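Local coordinates for protein N-alpha-acetyltransferase 35, NatC auxiliary subunit (Saccharomyces cerevisiae, PDB 6YGA) that serves as the large auxiliary subunit of the yeast NatC N-terminal acetyltransferase, which acetylates the N-terminal methionine of the L-A virus Gag protein, at residues B[312-317]-B[664-668]; B[88-94]-B[266-270]; B[451-455]-B[468-472]; B[174-178]-B[337-341]. All coordinates share one frame; numbering follows the deposited sequence. Where two conformers were deposited one is given.

Contact 1: B[312-317]-B[664-668]; sequences LVDKAE and TRLVQ
Leu666 pushes its forked end into the turn formed by residues 312-317, and the two methyls of the fork divide the work. CD1 sits 3.6 Å from CB of Ala316 and equally close to the carbonyl O of Leu312, while CD2 reaches the flank of Lys315, 4.1 Å from its CB. Over CD2 of this leucine lies the side chain of Arg665, running out in an extended course (chi1 176°) until a bend at chi3 swings the guanidinium back over the fork: CD2 of Leu666 stands 3.9 Å from the guanidinium plane, facing its centre. The turn itself is a short 3-10 segment, residues 313-315, in the connection between helices 298-311 and 319-328; the other partner is the loop that leads into helix 668-701, with Val667 at the N-cap position. The contact thus ties two helix connections far apart in the sequence, both in the region of the chain related to TPR repeats. Arg665 NH2 donates to the carbonyl O of Lys315 at 2.9 Å, with an N-H...O angle of 145°; the nitrogen approaches tilted 34° from the carbonyl plane. The same guanidinium has a second hold, since NE forms a salt bridge with Glu321 of helix 319-328, whose carboxylate also accepts the backbone N-H of Glu317. On the other flank, CD1 of Leu312 comes within 4.0 Å of the backbone O of Leu666.

Contact 2: B[88-94]-B[266-270]; sequences SVAAIAD and LSPPK
One side of helix 85-104, in the N-terminal Mak10-family region, is lined by an extended run without regular secondary structure from the loop between helices 245-260 and 276-280, and a Pro-Pro pair supplies much of the fit. Ala91 is in the middle. Its CB points at the loop and meets the peptide link ahead of the first proline, 3.6 Å from N of Pro268, while CG of Pro268 lies 3.7 Å from the carbonyl O of Ala91. The small methyl lets the backbones close to a CA separation of 5.0 Å between Ala91 and Pro268.

The loop runs across the helix, with Leu266 and Pro269 on either flank of Ala91. CD2 of Leu266 rests 3.7 Å from CA of Ala91, and its other branch, CD1, goes on to the carboxylate of Asp94, 3.6 Å from OD2. On the other flank the ring of Pro269 rests over the gap between Ser88 and Ile92, one turn apart. With CG1 set beside its own backbone N (chi1 -72°), Ile92 carries that branch across the proline at about a right angle, CG1 to CD of Pro269 being 3.6 Å; CG of Pro269 touches CB of Ser88 at 4.0 Å. Phe76 and Tyr82 also pack on Pro269.

No hydrogen bond joins the two segments. The carboxylate of Asp94 is engaged by Tyr297 and Arg98, leaving Leu266 to pack against it without satisfying its charge, and the hold here depends on shape and apolar burial.

Contact 3: B[451-455]-B[468-472]; sequences SLKGF and MFWYV
The hydroxyl OG of Ser451 is hydrogen-bonded to the carbonyl O of Met447, one turn back in its own helix, and this turns the polar end of the serine to its own backbone while its CB faces the neighbouring helix. There CB is met by CG2 of Val472 at 3.5 Å and, in one of its two conformers, by CE of the selenomethionine Met468, a less certain contact. OG approaches the ring of Tyr471 at its edge.

Next to the serine, Leu452 comes across Val472, its CD2 3.7 Å from CG1. The same CD2 also comes within 4.3 Å of CE1 of Phe469, whose ring stacks on Phe455. The two rings form an offset stack with centroids 4.0 Å apart and planes only 7° from parallel. The offset puts CZ of Phe469 over the centre of the Phe455 ring and CZ of Phe455 nearer the rim of its partner. Each ring is carried to the stack with CG beside its own backbone N, and CB of Met468 packs 3.8 Å from CZ of Phe455. Tyr460, in the intervening connection, meets Phe455 edge-to-face.

The segment axes approach to 10.1 Å at 150° between their N-to-C directions. Helices 433-456 and 465-506, joined by a short connection, therefore form an antiparallel helical hairpin in the largely helical region of the chain related to TPR repeats.

Contact 4: B[174-178]-B[337-341]; sequences EEDLN and VIARI
A chi1 of -58° sets the carboxylate of Asp176 beside its own backbone N, and a bend at chi3 (-71°) in Arg340 brings the guanidinium round to meet it. The two side chains cross at about a right angle, with their flat groups 73° apart. Arg340 NH2 makes the salt bridge to OD1 of Asp176, a rather long 3.3 Å, reaching that oxygen from above the carboxylate plane. A water spans the remaining pair of atoms: it donates to OD2 of Asp176 at 2.6 Å and accepts from NH1 of Arg340 at 3.3 Å.

Beneath the ion pair the contact is apolar. CG2 of Val337, in the first turn of helix 337-347, packs against the loop backbone, 3.5 Å from the carbonyl O of Asp176, and also touches CB of Leu177 at 4.0 Å. One turn on, CD1 of Ile341 comes within 4.3 Å of CD2 of Leu177. Leu177 continues into Trp103 and Leu104 of helix 85-104, so the loop is packed between helix 85-104 and helix 337-347, joining the Mak10-family region to the region of TPR repeats. On the loop, Glu175 and Asp176 also pack on Phe142 of the N-alpha-acetyltransferase 30 chain.

Both charged groups have further partners: Asn405 and the backbone N of Phe172 bind the carboxylate, and the carbonyl O of Arg335 receives NE of Arg340. With its charge opposed by a buried arginine and several donors around it, Asp176 would be expected to remain ionised, and these bonds, coming from several directions, would restrict rotation of its carboxylate.

Contact 4 lies nearest the middle of the chain, its centre about 9 Å from the chain's centre, and it alone of the four touches the N-alpha-acetyltransferase 30 subunit. Contacts 2 and 3 lie on opposite sides of that centre, 52 Å apart between their own centres. In sequence, contact 4 crosses both contact 1 and contact 2, its segments alternating with theirs, whereas contact 3 is nested inside the long loop closed by contact 1. No two contacts touch: the closest pair, contacts 1 and 4, leaves about 9 Å between nearest atoms. Helix 337-347 nevertheless links them, carrying one segment of contact 4 and packing through Phe346 and Phe347 on Val313 of contact 1.

Contact 1: B[312-317]-B[664-668]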
loop_
_atom_site.group_PDB
_atom_site.type_symbol
_atom_site.label_atom_id
_atom_site.label_comp_id
_atom_site.label_asym_id
_atom_site.label_seq_id
_atom_site.Cartn_x
_atom_site.Cartn_y
_atom_site.Cartn_z
ATOM N N LEU B 312 -5.931 -3.866 -23.500
ATOM C CA LEU B 312 -7.125 -3.344 -24.159
ATOM C C LEU B 312 -7.029 -1.844 -24.400
ATOM O O LEU B 312 -7.658 -1.327 -25.331
ATOM C CB LEU B 312 -8.374 -3.652 -23.333
ATOM C CG LEU B 312 -8.802 -5.113 -23.182
ATOM C CD1 LEU B 312 -9.988 -5.237 -22.232
ATOM C CD2 LEU B 312 -9.132 -5.715 -24.538
ATOM N N VAL B 313 -6.257 -1.132 -23.576
ATOM C CA VAL B 313 -6.178 0.316 -23.705
ATOM C C VAL B 313 -5.519 0.726 -25.014
ATOM O O VAL B 313 -5.668 1.874 -25.446
ATOM C CB VAL B 313 -5.433 0.922 -22.502
ATOM C CG1 VAL B 313 -3.935 0.692 -22.630
ATOM C CG2 VAL B 313 -5.753 2.404 -22.367
ATOM N N ASP B 314 -4.801 -0.191 -25.669
ATOM C CA ASP B 314 -4.194 0.127 -26.956
ATOM C C ASP B 314 -5.250 0.374 -28.028
ATOM O O ASP B 314 -4.985 1.076 -29.010
ATOM C CB ASP B 314 -3.247 -1.000 -27.373
ATOM C CG ASP B 314 -2.511 -0.699 -28.660
ATOM O OD1 ASP B 314 -1.728 0.275 -28.688
ATOM O OD2 ASP B 314 -2.711 -1.441 -29.644
ATOM N N LYS B 315 -6.454 -0.168 -27.847
ATOM C CA LYS B 315 -7.537 -0.019 -28.812
ATOM C C LYS B 315 -8.288 1.298 -28.675
ATOM O O LYS B 315 -9.256 1.518 -29.412
ATOM C CB LYS B 315 -8.523 -1.181 -28.668
ATOM C CG LYS B 315 -7.949 -2.534 -29.043
ATOM C CD LYS B 315 -8.629 -3.652 -28.268
ATOM C CE LYS B 315 -10.141 -3.576 -28.381
ATOM N NZ LYS B 315 -10.801 -4.599 -27.524
ATOM N N ALA B 316 -7.878 2.168 -27.757
ATOM C CA ALA B 316 -8.599 3.412 -27.532
ATOM C C ALA B 316 -8.439 4.352 -28.719
ATOM O O ALA B 316 -7.353 4.485 -29.289
ATOM C CB ALA B 316 -8.105 4.090 -26.256
ATOM N N GLU B 317 -9.539 5.001 -29.093
ATOM C CA GLU B 317 -9.554 5.941 -30.202
ATOM C C GLU B 317 -9.844 7.370 -29.765
ATOM O O GLU B 317 -9.966 8.251 -30.622
ATOM C CB GLU B 317 -10.583 5.503 -31.253
ATOM C CG GLU B 317 -10.118 4.372 -32.164
ATOM C CD GLU B 317 -8.888 4.739 -32.978
ATOM O OE1 GLU B 317 -7.824 4.119 -32.769
ATOM O OE2 GLU B 317 -8.985 5.651 -33.828
ATOM N N THR B 664 -17.082 4.291 -22.481
ATOM C CA THR B 664 -16.799 3.084 -21.718
ATOM C C THR B 664 -16.615 1.857 -22.604
ATOM O O THR B 664 -16.736 0.729 -22.115
ATOM C CB THR B 664 -17.915 2.826 -20.705
ATOM O OG1 THR B 664 -19.175 2.759 -21.387
ATOM C CG2 THR B 664 -17.964 3.938 -19.672
ATOM N N ARG B 665 -16.319 2.053 -23.892
ATOM C CA ARG B 665 -16.243 0.922 -24.815
ATOM C C ARG B 665 -15.207 -0.103 -24.364
ATOM O O ARG B 665 -15.437 -1.314 -24.471
ATOM C CB ARG B 665 -15.930 1.416 -26.227
ATOM C CG ARG B 665 -15.736 0.300 -27.246
ATOM C CD ARG B 665 -15.552 0.855 -28.652
ATOM N NE ARG B 665 -14.333 1.650 -28.782
ATOM C CZ ARG B 665 -13.181 1.181 -29.254
ATOM N NH1 ARG B 665 -13.087 -0.083 -29.646
ATOM N NH2 ARG B 665 -12.123 1.976 -29.339
ATOM N N LEU B 666 -14.068 0.356 -23.846
ATOM C CA LEU B 666 -13.011 -0.566 -23.452
ATOM C C LEU B 666 -13.277 -1.236 -22.110
ATOM O O LEU B 666 -12.682 -2.280 -21.829
ATOM C CB LEU B 666 -11.665 0.162 -23.403
ATOM C CG LEU B 666 -11.242 0.912 -24.667
ATOM C CD1 LEU B 666 -9.826 1.448 -24.515
ATOM C CD2 LEU B 666 -11.359 0.020 -25.895
ATOM N N VAL B 667 -14.150 -0.668 -21.280
ATOM C CA VAL B 667 -14.412 -1.215 -19.954
ATOM C C VAL B 667 -15.914 -1.389 -19.767
ATOM O O VAL B 667 -16.455 -1.103 -18.692
ATOM C CB VAL B 667 -13.818 -0.312 -18.858
ATOM C CG1 VAL B 667 -12.305 -0.437 -18.835
ATOM C CG2 VAL B 667 -14.229 1.137 -19.087
ATOM N N GLN B 668 -16.593 -1.873 -20.808
ATOM C CA GLN B 668 -18.053 -1.910 -20.787
ATOM C C GLN B 668 -18.569 -2.809 -19.670
ATOM O O GLN B 668 -19.449 -2.412 -18.898
ATOM C CB GLN B 668 -18.586 -2.367 -22.146
ATOM C CG GLN B 668 -20.104 -2.340 -22.255
ATOM C CD GLN B 668 -20.603 -2.900 -23.569
ATOM O OE1 GLN B 668 -19.836 -3.469 -24.346
ATOM N NE2 GLN B 668 -21.896 -2.741 -23.828
#

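Contact 2: B[88-94]-B[266-270]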
loop_
_atom_site.group_PDB
_atom_site.type_symbol
_atom_site.label_atom_id
_atom_site.label_comp_id
_atom_site.label_asym_id
_atom_site.label_seq_id
_atom_site.Cartn_x
_atom_site.Cartn_y
_atom_site.Cartn_z
ATOM N N SER B 88 9.772 -36.482 -8.596
ATOM C CA SER B 88 10.480 -35.483 -7.800
ATOM C C SER B 88 10.727 -34.207 -8.597
ATOM O O SER B 88 10.521 -33.102 -8.082
ATOM C CB SER B 88 11.798 -36.055 -7.279
ATOM O OG SER B 88 11.573 -36.943 -6.196
ATOM N N VAL B 89 11.170 -34.335 -9.851
ATOM C CA VAL B 89 11.376 -33.156 -10.689
ATOM C C VAL B 89 10.059 -32.423 -10.908
ATOM O O VAL B 89 10.000 -31.189 -10.850
ATOM C CB VAL B 89 12.043 -33.556 -12.019
ATOM C CG1 VAL B 89 11.816 -32.491 -13.084
ATOM C CG2 VAL B 89 13.535 -33.787 -11.809
ATOM N N ALA B 90 8.975 -33.170 -11.140
ATOM C CA ALA B 90 7.670 -32.537 -11.298
ATOM C C ALA B 90 7.229 -31.849 -10.012
ATOM O O ALA B 90 6.635 -30.767 -10.053
ATOM C CB ALA B 90 6.634 -33.569 -11.742
ATOM N N ALA B 91 7.513 -32.458 -8.857
ATOM C CA ALA B 91 7.144 -31.831 -7.590
ATOM C C ALA B 91 7.992 -30.595 -7.317
ATOM O O ALA B 91 7.498 -29.607 -6.760
ATOM C CB ALA B 91 7.272 -32.836 -6.447
ATOM N N ILE B 92 9.274 -30.635 -7.691
ATOM C CA ILE B 92 10.140 -29.469 -7.536
ATOM C C ILE B 92 9.640 -28.316 -8.399
ATOM O O ILE B 92 9.506 -27.179 -7.931
ATOM C CB ILE B 92 11.596 -29.839 -7.873
ATOM C CG1 ILE B 92 12.204 -30.722 -6.783
ATOM C CG2 ILE B 92 12.447 -28.597 -8.055
ATOM C CD1 ILE B 92 13.600 -31.217 -7.113
ATOM N N ALA B 93 9.349 -28.594 -9.673
ATOM C CA ALA B 93 8.879 -27.539 -10.564
ATOM C C ALA B 93 7.531 -26.993 -10.108
ATOM O O ALA B 93 7.287 -25.784 -10.184
ATOM C CB ALA B 93 8.790 -28.061 -11.997
ATOM N N ASP B 94 6.647 -27.867 -9.625
ATOM C CA ASP B 94 5.332 -27.418 -9.183
ATOM C C ASP B 94 5.437 -26.442 -8.019
ATOM O O ASP B 94 4.814 -25.375 -8.032
ATOM C CB ASP B 94 4.472 -28.618 -8.797
ATOM C CG ASP B 94 3.284 -28.227 -7.952
ATOM O OD1 ASP B 94 2.407 -27.499 -8.461
ATOM O OD2 ASP B 94 3.230 -28.644 -6.777
ATOM N N LEU B 266 2.083 -35.005 -4.452
ATOM C CA LEU B 266 3.417 -34.521 -4.783
ATOM C C LEU B 266 4.230 -34.309 -3.518
ATOM O O LEU B 266 3.747 -33.694 -2.559
ATOM C CB LEU B 266 3.345 -33.211 -5.562
ATOM C CG LEU B 266 2.760 -33.280 -6.965
ATOM C CD1 LEU B 266 2.063 -31.976 -7.287
ATOM C CD2 LEU B 266 3.856 -33.572 -7.972
ATOM N N SER B 267 5.466 -34.793 -3.528
ATOM C CA SER B 267 6.398 -34.582 -2.429
ATOM C C SER B 267 7.772 -34.229 -2.984
ATOM O O SER B 267 8.481 -35.108 -3.492
ATOM C CB SER B 267 6.485 -35.822 -1.538
ATOM O OG SER B 267 5.307 -35.981 -0.769
ATOM N N PRO B 268 8.174 -32.960 -2.927
ATOM C CA PRO B 268 9.534 -32.615 -3.324
ATOM C C PRO B 268 10.536 -33.273 -2.403
ATOM O O PRO B 268 10.219 -33.604 -1.243
ATOM C CB PRO B 268 9.562 -31.084 -3.189
ATOM C CG PRO B 268 8.137 -30.662 -3.239
ATOM C CD PRO B 268 7.374 -31.773 -2.588
ATOM N N PRO B 269 11.765 -33.491 -2.871
ATOM C CA PRO B 269 12.808 -34.005 -1.977
ATOM C C PRO B 269 12.988 -33.092 -0.776
ATOM O O PRO B 269 12.983 -31.864 -0.895
ATOM C CB PRO B 269 14.058 -34.026 -2.864
ATOM C CG PRO B 269 13.532 -34.117 -4.246
ATOM C CD PRO B 269 12.253 -33.330 -4.249
ATOM N N LYS B 270 13.118 -33.709 0.394
ATOM C CA LYS B 270 13.264 -32.952 1.630
ATOM C C LYS B 270 14.530 -32.105 1.598
ATOM O O LYS B 270 15.614 -32.591 1.261
ATOM C CB LYS B 270 13.282 -33.906 2.823
ATOM C CG LYS B 270 11.930 -34.538 3.120
ATOM C CD LYS B 270 11.945 -35.278 4.448
ATOM C CE LYS B 270 10.581 -35.865 4.775
ATOM N NZ LYS B 270 10.604 -36.617 6.060
#

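Contact 3: B[451-455]-B[468-472]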
loop_
_atom_site.group_PDB
_atom_site.type_symbol
_atom_site.label_atom_id
_atom_site.label_comp_id
_atom_site.label_asym_id
_atom_site.label_seq_id
_atom_site.Cartn_x
_atom_site.Cartn_y
_atom_site.Cartn_z
ATOM N N SER B 451 -12.415 12.242 -1.298
ATOM C CA SER B 451 -13.210 12.224 -0.074
ATOM C C SER B 451 -14.010 10.934 0.051
ATOM O O SER B 451 -14.023 10.300 1.112
ATOM C CB SER B 451 -14.145 13.433 -0.034
ATOM O OG SER B 451 -13.424 14.650 -0.087
ATOM N N LEU B 452 -14.706 10.538 -1.020
ATOM C CA LEU B 452 -15.511 9.322 -0.967
ATOM C C LEU B 452 -14.641 8.085 -0.800
ATOM O O LEU B 452 -15.075 7.099 -0.196
ATOM C CB LEU B 452 -16.373 9.203 -2.225
ATOM C CG LEU B 452 -17.433 10.287 -2.458
ATOM C CD1 LEU B 452 -18.148 10.076 -3.786
ATOM C CD2 LEU B 452 -18.434 10.330 -1.312
ATOM N N LYS B 453 -13.411 8.118 -1.318
ATOM C CA LYS B 453 -12.529 6.964 -1.193
ATOM C C LYS B 453 -12.221 6.652 0.268
ATOM O O LYS B 453 -11.937 5.498 0.610
ATOM C CB LYS B 453 -11.245 7.210 -1.992
ATOM C CG LYS B 453 -10.225 6.095 -1.908
ATOM C CD LYS B 453 -10.678 4.857 -2.642
ATOM C CE LYS B 453 -9.706 3.720 -2.398
ATOM N NZ LYS B 453 -10.124 2.481 -3.100
ATOM N N GLY B 454 -12.290 7.663 1.141
ATOM C CA GLY B 454 -12.067 7.438 2.561
ATOM C C GLY B 454 -13.065 6.483 3.190
ATOM O O GLY B 454 -12.730 5.764 4.137
ATOM N N PHE B 455 -14.297 6.454 2.676
ATOM C CA PHE B 455 -15.287 5.515 3.196
ATOM C C PHE B 455 -14.946 4.082 2.809
ATOM O O PHE B 455 -15.203 3.150 3.579
ATOM C CB PHE B 455 -16.687 5.880 2.701
ATOM C CG PHE B 455 -17.287 7.063 3.402
ATOM C CD1 PHE B 455 -17.766 6.948 4.698
ATOM C CD2 PHE B 455 -17.381 8.288 2.763
ATOM C CE1 PHE B 455 -18.322 8.035 5.343
ATOM C CE2 PHE B 455 -17.935 9.375 3.404
ATOM C CZ PHE B 455 -18.404 9.250 4.697
HETATM N N MSE B 468 -18.332 14.444 6.168
HETATM C CA MSE B 468 -17.790 14.075 4.864
HETATM C C MSE B 468 -18.872 13.987 3.786
HETATM O O MSE B 468 -18.704 14.508 2.684
HETATM C CB MSE B 468 -17.045 12.747 4.956
HETATM C CG MSE B 468 -15.831 12.783 5.874
HETATM SE SE MSE B 468 -14.624 14.265 5.467
HETATM C CE MSE B 468 -14.295 13.895 3.581
ATOM N N PHE B 469 -19.987 13.330 4.106
ATOM C CA PHE B 469 -21.050 13.189 3.119
ATOM C C PHE B 469 -21.654 14.540 2.759
ATOM O O PHE B 469 -21.978 14.784 1.592
ATOM C CB PHE B 469 -22.121 12.225 3.626
ATOM C CG PHE B 469 -21.801 10.781 3.367
ATOM C CD1 PHE B 469 -21.341 10.369 2.125
ATOM C CD2 PHE B 469 -21.938 9.839 4.371
ATOM C CE1 PHE B 469 -21.042 9.039 1.886
ATOM C CE2 PHE B 469 -21.646 8.511 4.139
ATOM C CZ PHE B 469 -21.193 8.110 2.897
ATOM N N TRP B 470 -21.802 15.438 3.733
ATOM C CA TRP B 470 -22.341 16.750 3.400
ATOM C C TRP B 470 -21.317 17.588 2.648
ATOM O O TRP B 470 -21.681 18.376 1.767
ATOM C CB TRP B 470 -22.810 17.486 4.651
ATOM C CG TRP B 470 -23.366 18.831 4.311
ATOM C CD1 TRP B 470 -24.622 19.107 3.858
ATOM C CD2 TRP B 470 -22.674 20.085 4.365
ATOM N NE1 TRP B 470 -24.759 20.455 3.633
ATOM C CE2 TRP B 470 -23.577 21.078 3.939
ATOM C CE3 TRP B 470 -21.381 20.463 4.735
ATOM C CZ2 TRP B 470 -23.230 22.425 3.878
ATOM C CZ3 TRP B 470 -21.037 21.799 4.673
ATOM C CH2 TRP B 470 -21.959 22.764 4.248
ATOM N N TYR B 471 -20.034 17.437 2.983
ATOM C CA TYR B 471 -19.004 18.158 2.247
ATOM C C TYR B 471 -18.952 17.702 0.795
ATOM O O TYR B 471 -18.767 18.520 -0.111
ATOM C CB TYR B 471 -17.645 17.983 2.925
ATOM C CG TYR B 471 -16.512 18.676 2.204
ATOM C CD1 TYR B 471 -16.491 20.057 2.068
ATOM C CD2 TYR B 471 -15.462 17.948 1.662
ATOM C CE1 TYR B 471 -15.461 20.692 1.408
ATOM C CE2 TYR B 471 -14.425 18.573 1.004
ATOM C CZ TYR B 471 -14.429 19.945 0.878
ATOM O OH TYR B 471 -13.396 20.571 0.223
ATOM N N VAL B 472 -19.135 16.402 0.552
ATOM C CA VAL B 472 -19.117 15.904 -0.821
ATOM C C VAL B 472 -20.382 16.327 -1.556
ATOM O O VAL B 472 -20.344 16.651 -2.747
ATOM C CB VAL B 472 -18.920 14.378 -0.837
ATOM C CG1 VAL B 472 -19.002 13.841 -2.260
ATOM C CG2 VAL B 472 -17.579 14.031 -0.226
#

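Contact 4: B[174-178]-B[337-341]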
loop_
_atom_site.group_PDB
_atom_site.type_symbol
_atom_site.label_atom_id
_atom_site.label_comp_id
_atom_site.label_asym_id
_atom_site.label_seq_id
_atom_site.Cartn_x
_atom_site.Cartn_y
_atom_site.Cartn_z
ATOM N N GLU B 174 8.480 -3.082 -1.651
ATOM C CA GLU B 174 8.191 -3.699 -0.353
ATOM C C GLU B 174 6.815 -3.299 0.175
ATOM O O GLU B 174 6.610 -3.163 1.383
ATOM C CB GLU B 174 9.282 -3.374 0.672
ATOM C CG GLU B 174 9.390 -4.383 1.807
ATOM C CD GLU B 174 10.481 -4.025 2.792
ATOM O OE1 GLU B 174 11.664 -4.279 2.486
ATOM O OE2 GLU B 174 10.154 -3.471 3.862
ATOM N N GLU B 175 5.863 -3.097 -0.730
ATOM C CA GLU B 175 4.477 -2.847 -0.357
ATOM C C GLU B 175 3.591 -3.552 -1.371
ATOM O O GLU B 175 2.798 -4.430 -1.018
ATOM C CB GLU B 175 4.184 -1.343 -0.299
ATOM C CG GLU B 175 2.738 -0.987 0.040
ATOM C CD GLU B 175 2.465 0.510 -0.021
ATOM O OE1 GLU B 175 3.417 1.283 -0.251
ATOM O OE2 GLU B 175 1.296 0.912 0.160
ATOM N N ASP B 176 3.745 -3.184 -2.642
ATOM C CA ASP B 176 3.067 -3.889 -3.720
ATOM C C ASP B 176 3.837 -5.124 -4.158
ATOM O O ASP B 176 3.234 -6.091 -4.637
ATOM C CB ASP B 176 2.872 -2.953 -4.909
ATOM C CG ASP B 176 2.093 -1.717 -4.541
ATOM O OD1 ASP B 176 0.987 -1.864 -3.979
ATOM O OD2 ASP B 176 2.593 -0.602 -4.792
ATOM N N LEU B 177 5.159 -5.113 -3.994
ATOM C CA LEU B 177 6.002 -6.187 -4.495
ATOM C C LEU B 177 7.345 -6.144 -3.781
ATOM O O LEU B 177 8.006 -5.101 -3.758
ATOM C CB LEU B 177 6.189 -6.059 -6.008
ATOM C CG LEU B 177 7.003 -7.132 -6.725
ATOM C CD1 LEU B 177 6.722 -8.504 -6.146
ATOM C CD2 LEU B 177 6.658 -7.097 -8.198
ATOM N N ASN B 178 7.740 -7.278 -3.206
ATOM C CA ASN B 178 9.009 -7.412 -2.503
ATOM C C ASN B 178 10.077 -7.901 -3.471
ATOM O O ASN B 178 9.862 -8.873 -4.205
ATOM C CB ASN B 178 8.872 -8.385 -1.330
ATOM C CG ASN B 178 10.201 -8.680 -0.644
ATOM O OD1 ASN B 178 10.977 -9.518 -1.105
ATOM N ND2 ASN B 178 10.455 -8.007 0.473
ATOM N N VAL B 337 -0.225 -7.102 -9.365
ATOM C CA VAL B 337 0.808 -6.070 -9.310
ATOM C C VAL B 337 1.563 -5.981 -10.634
ATOM O O VAL B 337 1.945 -4.888 -11.070
ATOM C CB VAL B 337 1.755 -6.320 -8.119
ATOM C CG1 VAL B 337 2.436 -7.680 -8.232
ATOM C CG2 VAL B 337 2.788 -5.203 -7.999
ATOM N N ILE B 338 1.786 -7.118 -11.300
ATOM C CA ILE B 338 2.455 -7.095 -12.599
ATOM C C ILE B 338 1.644 -6.273 -13.593
ATOM O O ILE B 338 2.184 -5.426 -14.314
ATOM C CB ILE B 338 2.693 -8.526 -13.114
ATOM C CG1 ILE B 338 3.650 -9.290 -12.191
ATOM C CG2 ILE B 338 3.241 -8.496 -14.531
ATOM C CD1 ILE B 338 5.054 -8.730 -12.152
ATOM N N ALA B 339 0.329 -6.501 -13.633
ATOM C CA ALA B 339 -0.522 -5.719 -14.523
ATOM C C ALA B 339 -0.544 -4.251 -14.117
ATOM O O ALA B 339 -0.647 -3.366 -14.972
ATOM C CB ALA B 339 -1.939 -6.293 -14.537
ATOM N N ARG B 340 -0.445 -3.970 -12.815
ATOM C CA ARG B 340 -0.482 -2.583 -12.365
ATOM C C ARG B 340 0.813 -1.854 -12.700
ATOM O O ARG B 340 0.798 -0.651 -12.978
ATOM C CB ARG B 340 -0.774 -2.519 -10.867
ATOM C CG ARG B 340 -2.185 -2.958 -10.518
ATOM C CD ARG B 340 -2.596 -2.553 -9.113
ATOM N NE ARG B 340 -1.901 -3.318 -8.081
ATOM C CZ ARG B 340 -0.938 -2.828 -7.306
ATOM N NH1 ARG B 340 -0.550 -1.567 -7.442
ATOM N NH2 ARG B 340 -0.369 -3.600 -6.390
ATOM N N ILE B 341 1.948 -2.553 -12.666
ATOM C CA ILE B 341 3.184 -1.953 -13.158
ATOM C C ILE B 341 3.137 -1.825 -14.671
ATOM O O ILE B 341 3.630 -0.847 -15.246
ATOM C CB ILE B 341 4.402 -2.778 -12.709
ATOM C CG1 ILE B 341 4.436 -2.908 -11.188
ATOM C CG2 ILE B 341 5.697 -2.151 -13.227
ATOM C CD1 ILE B 341 5.553 -3.807 -10.679
HETATM O O HOH W 1 0.622 0.844 -5.602
#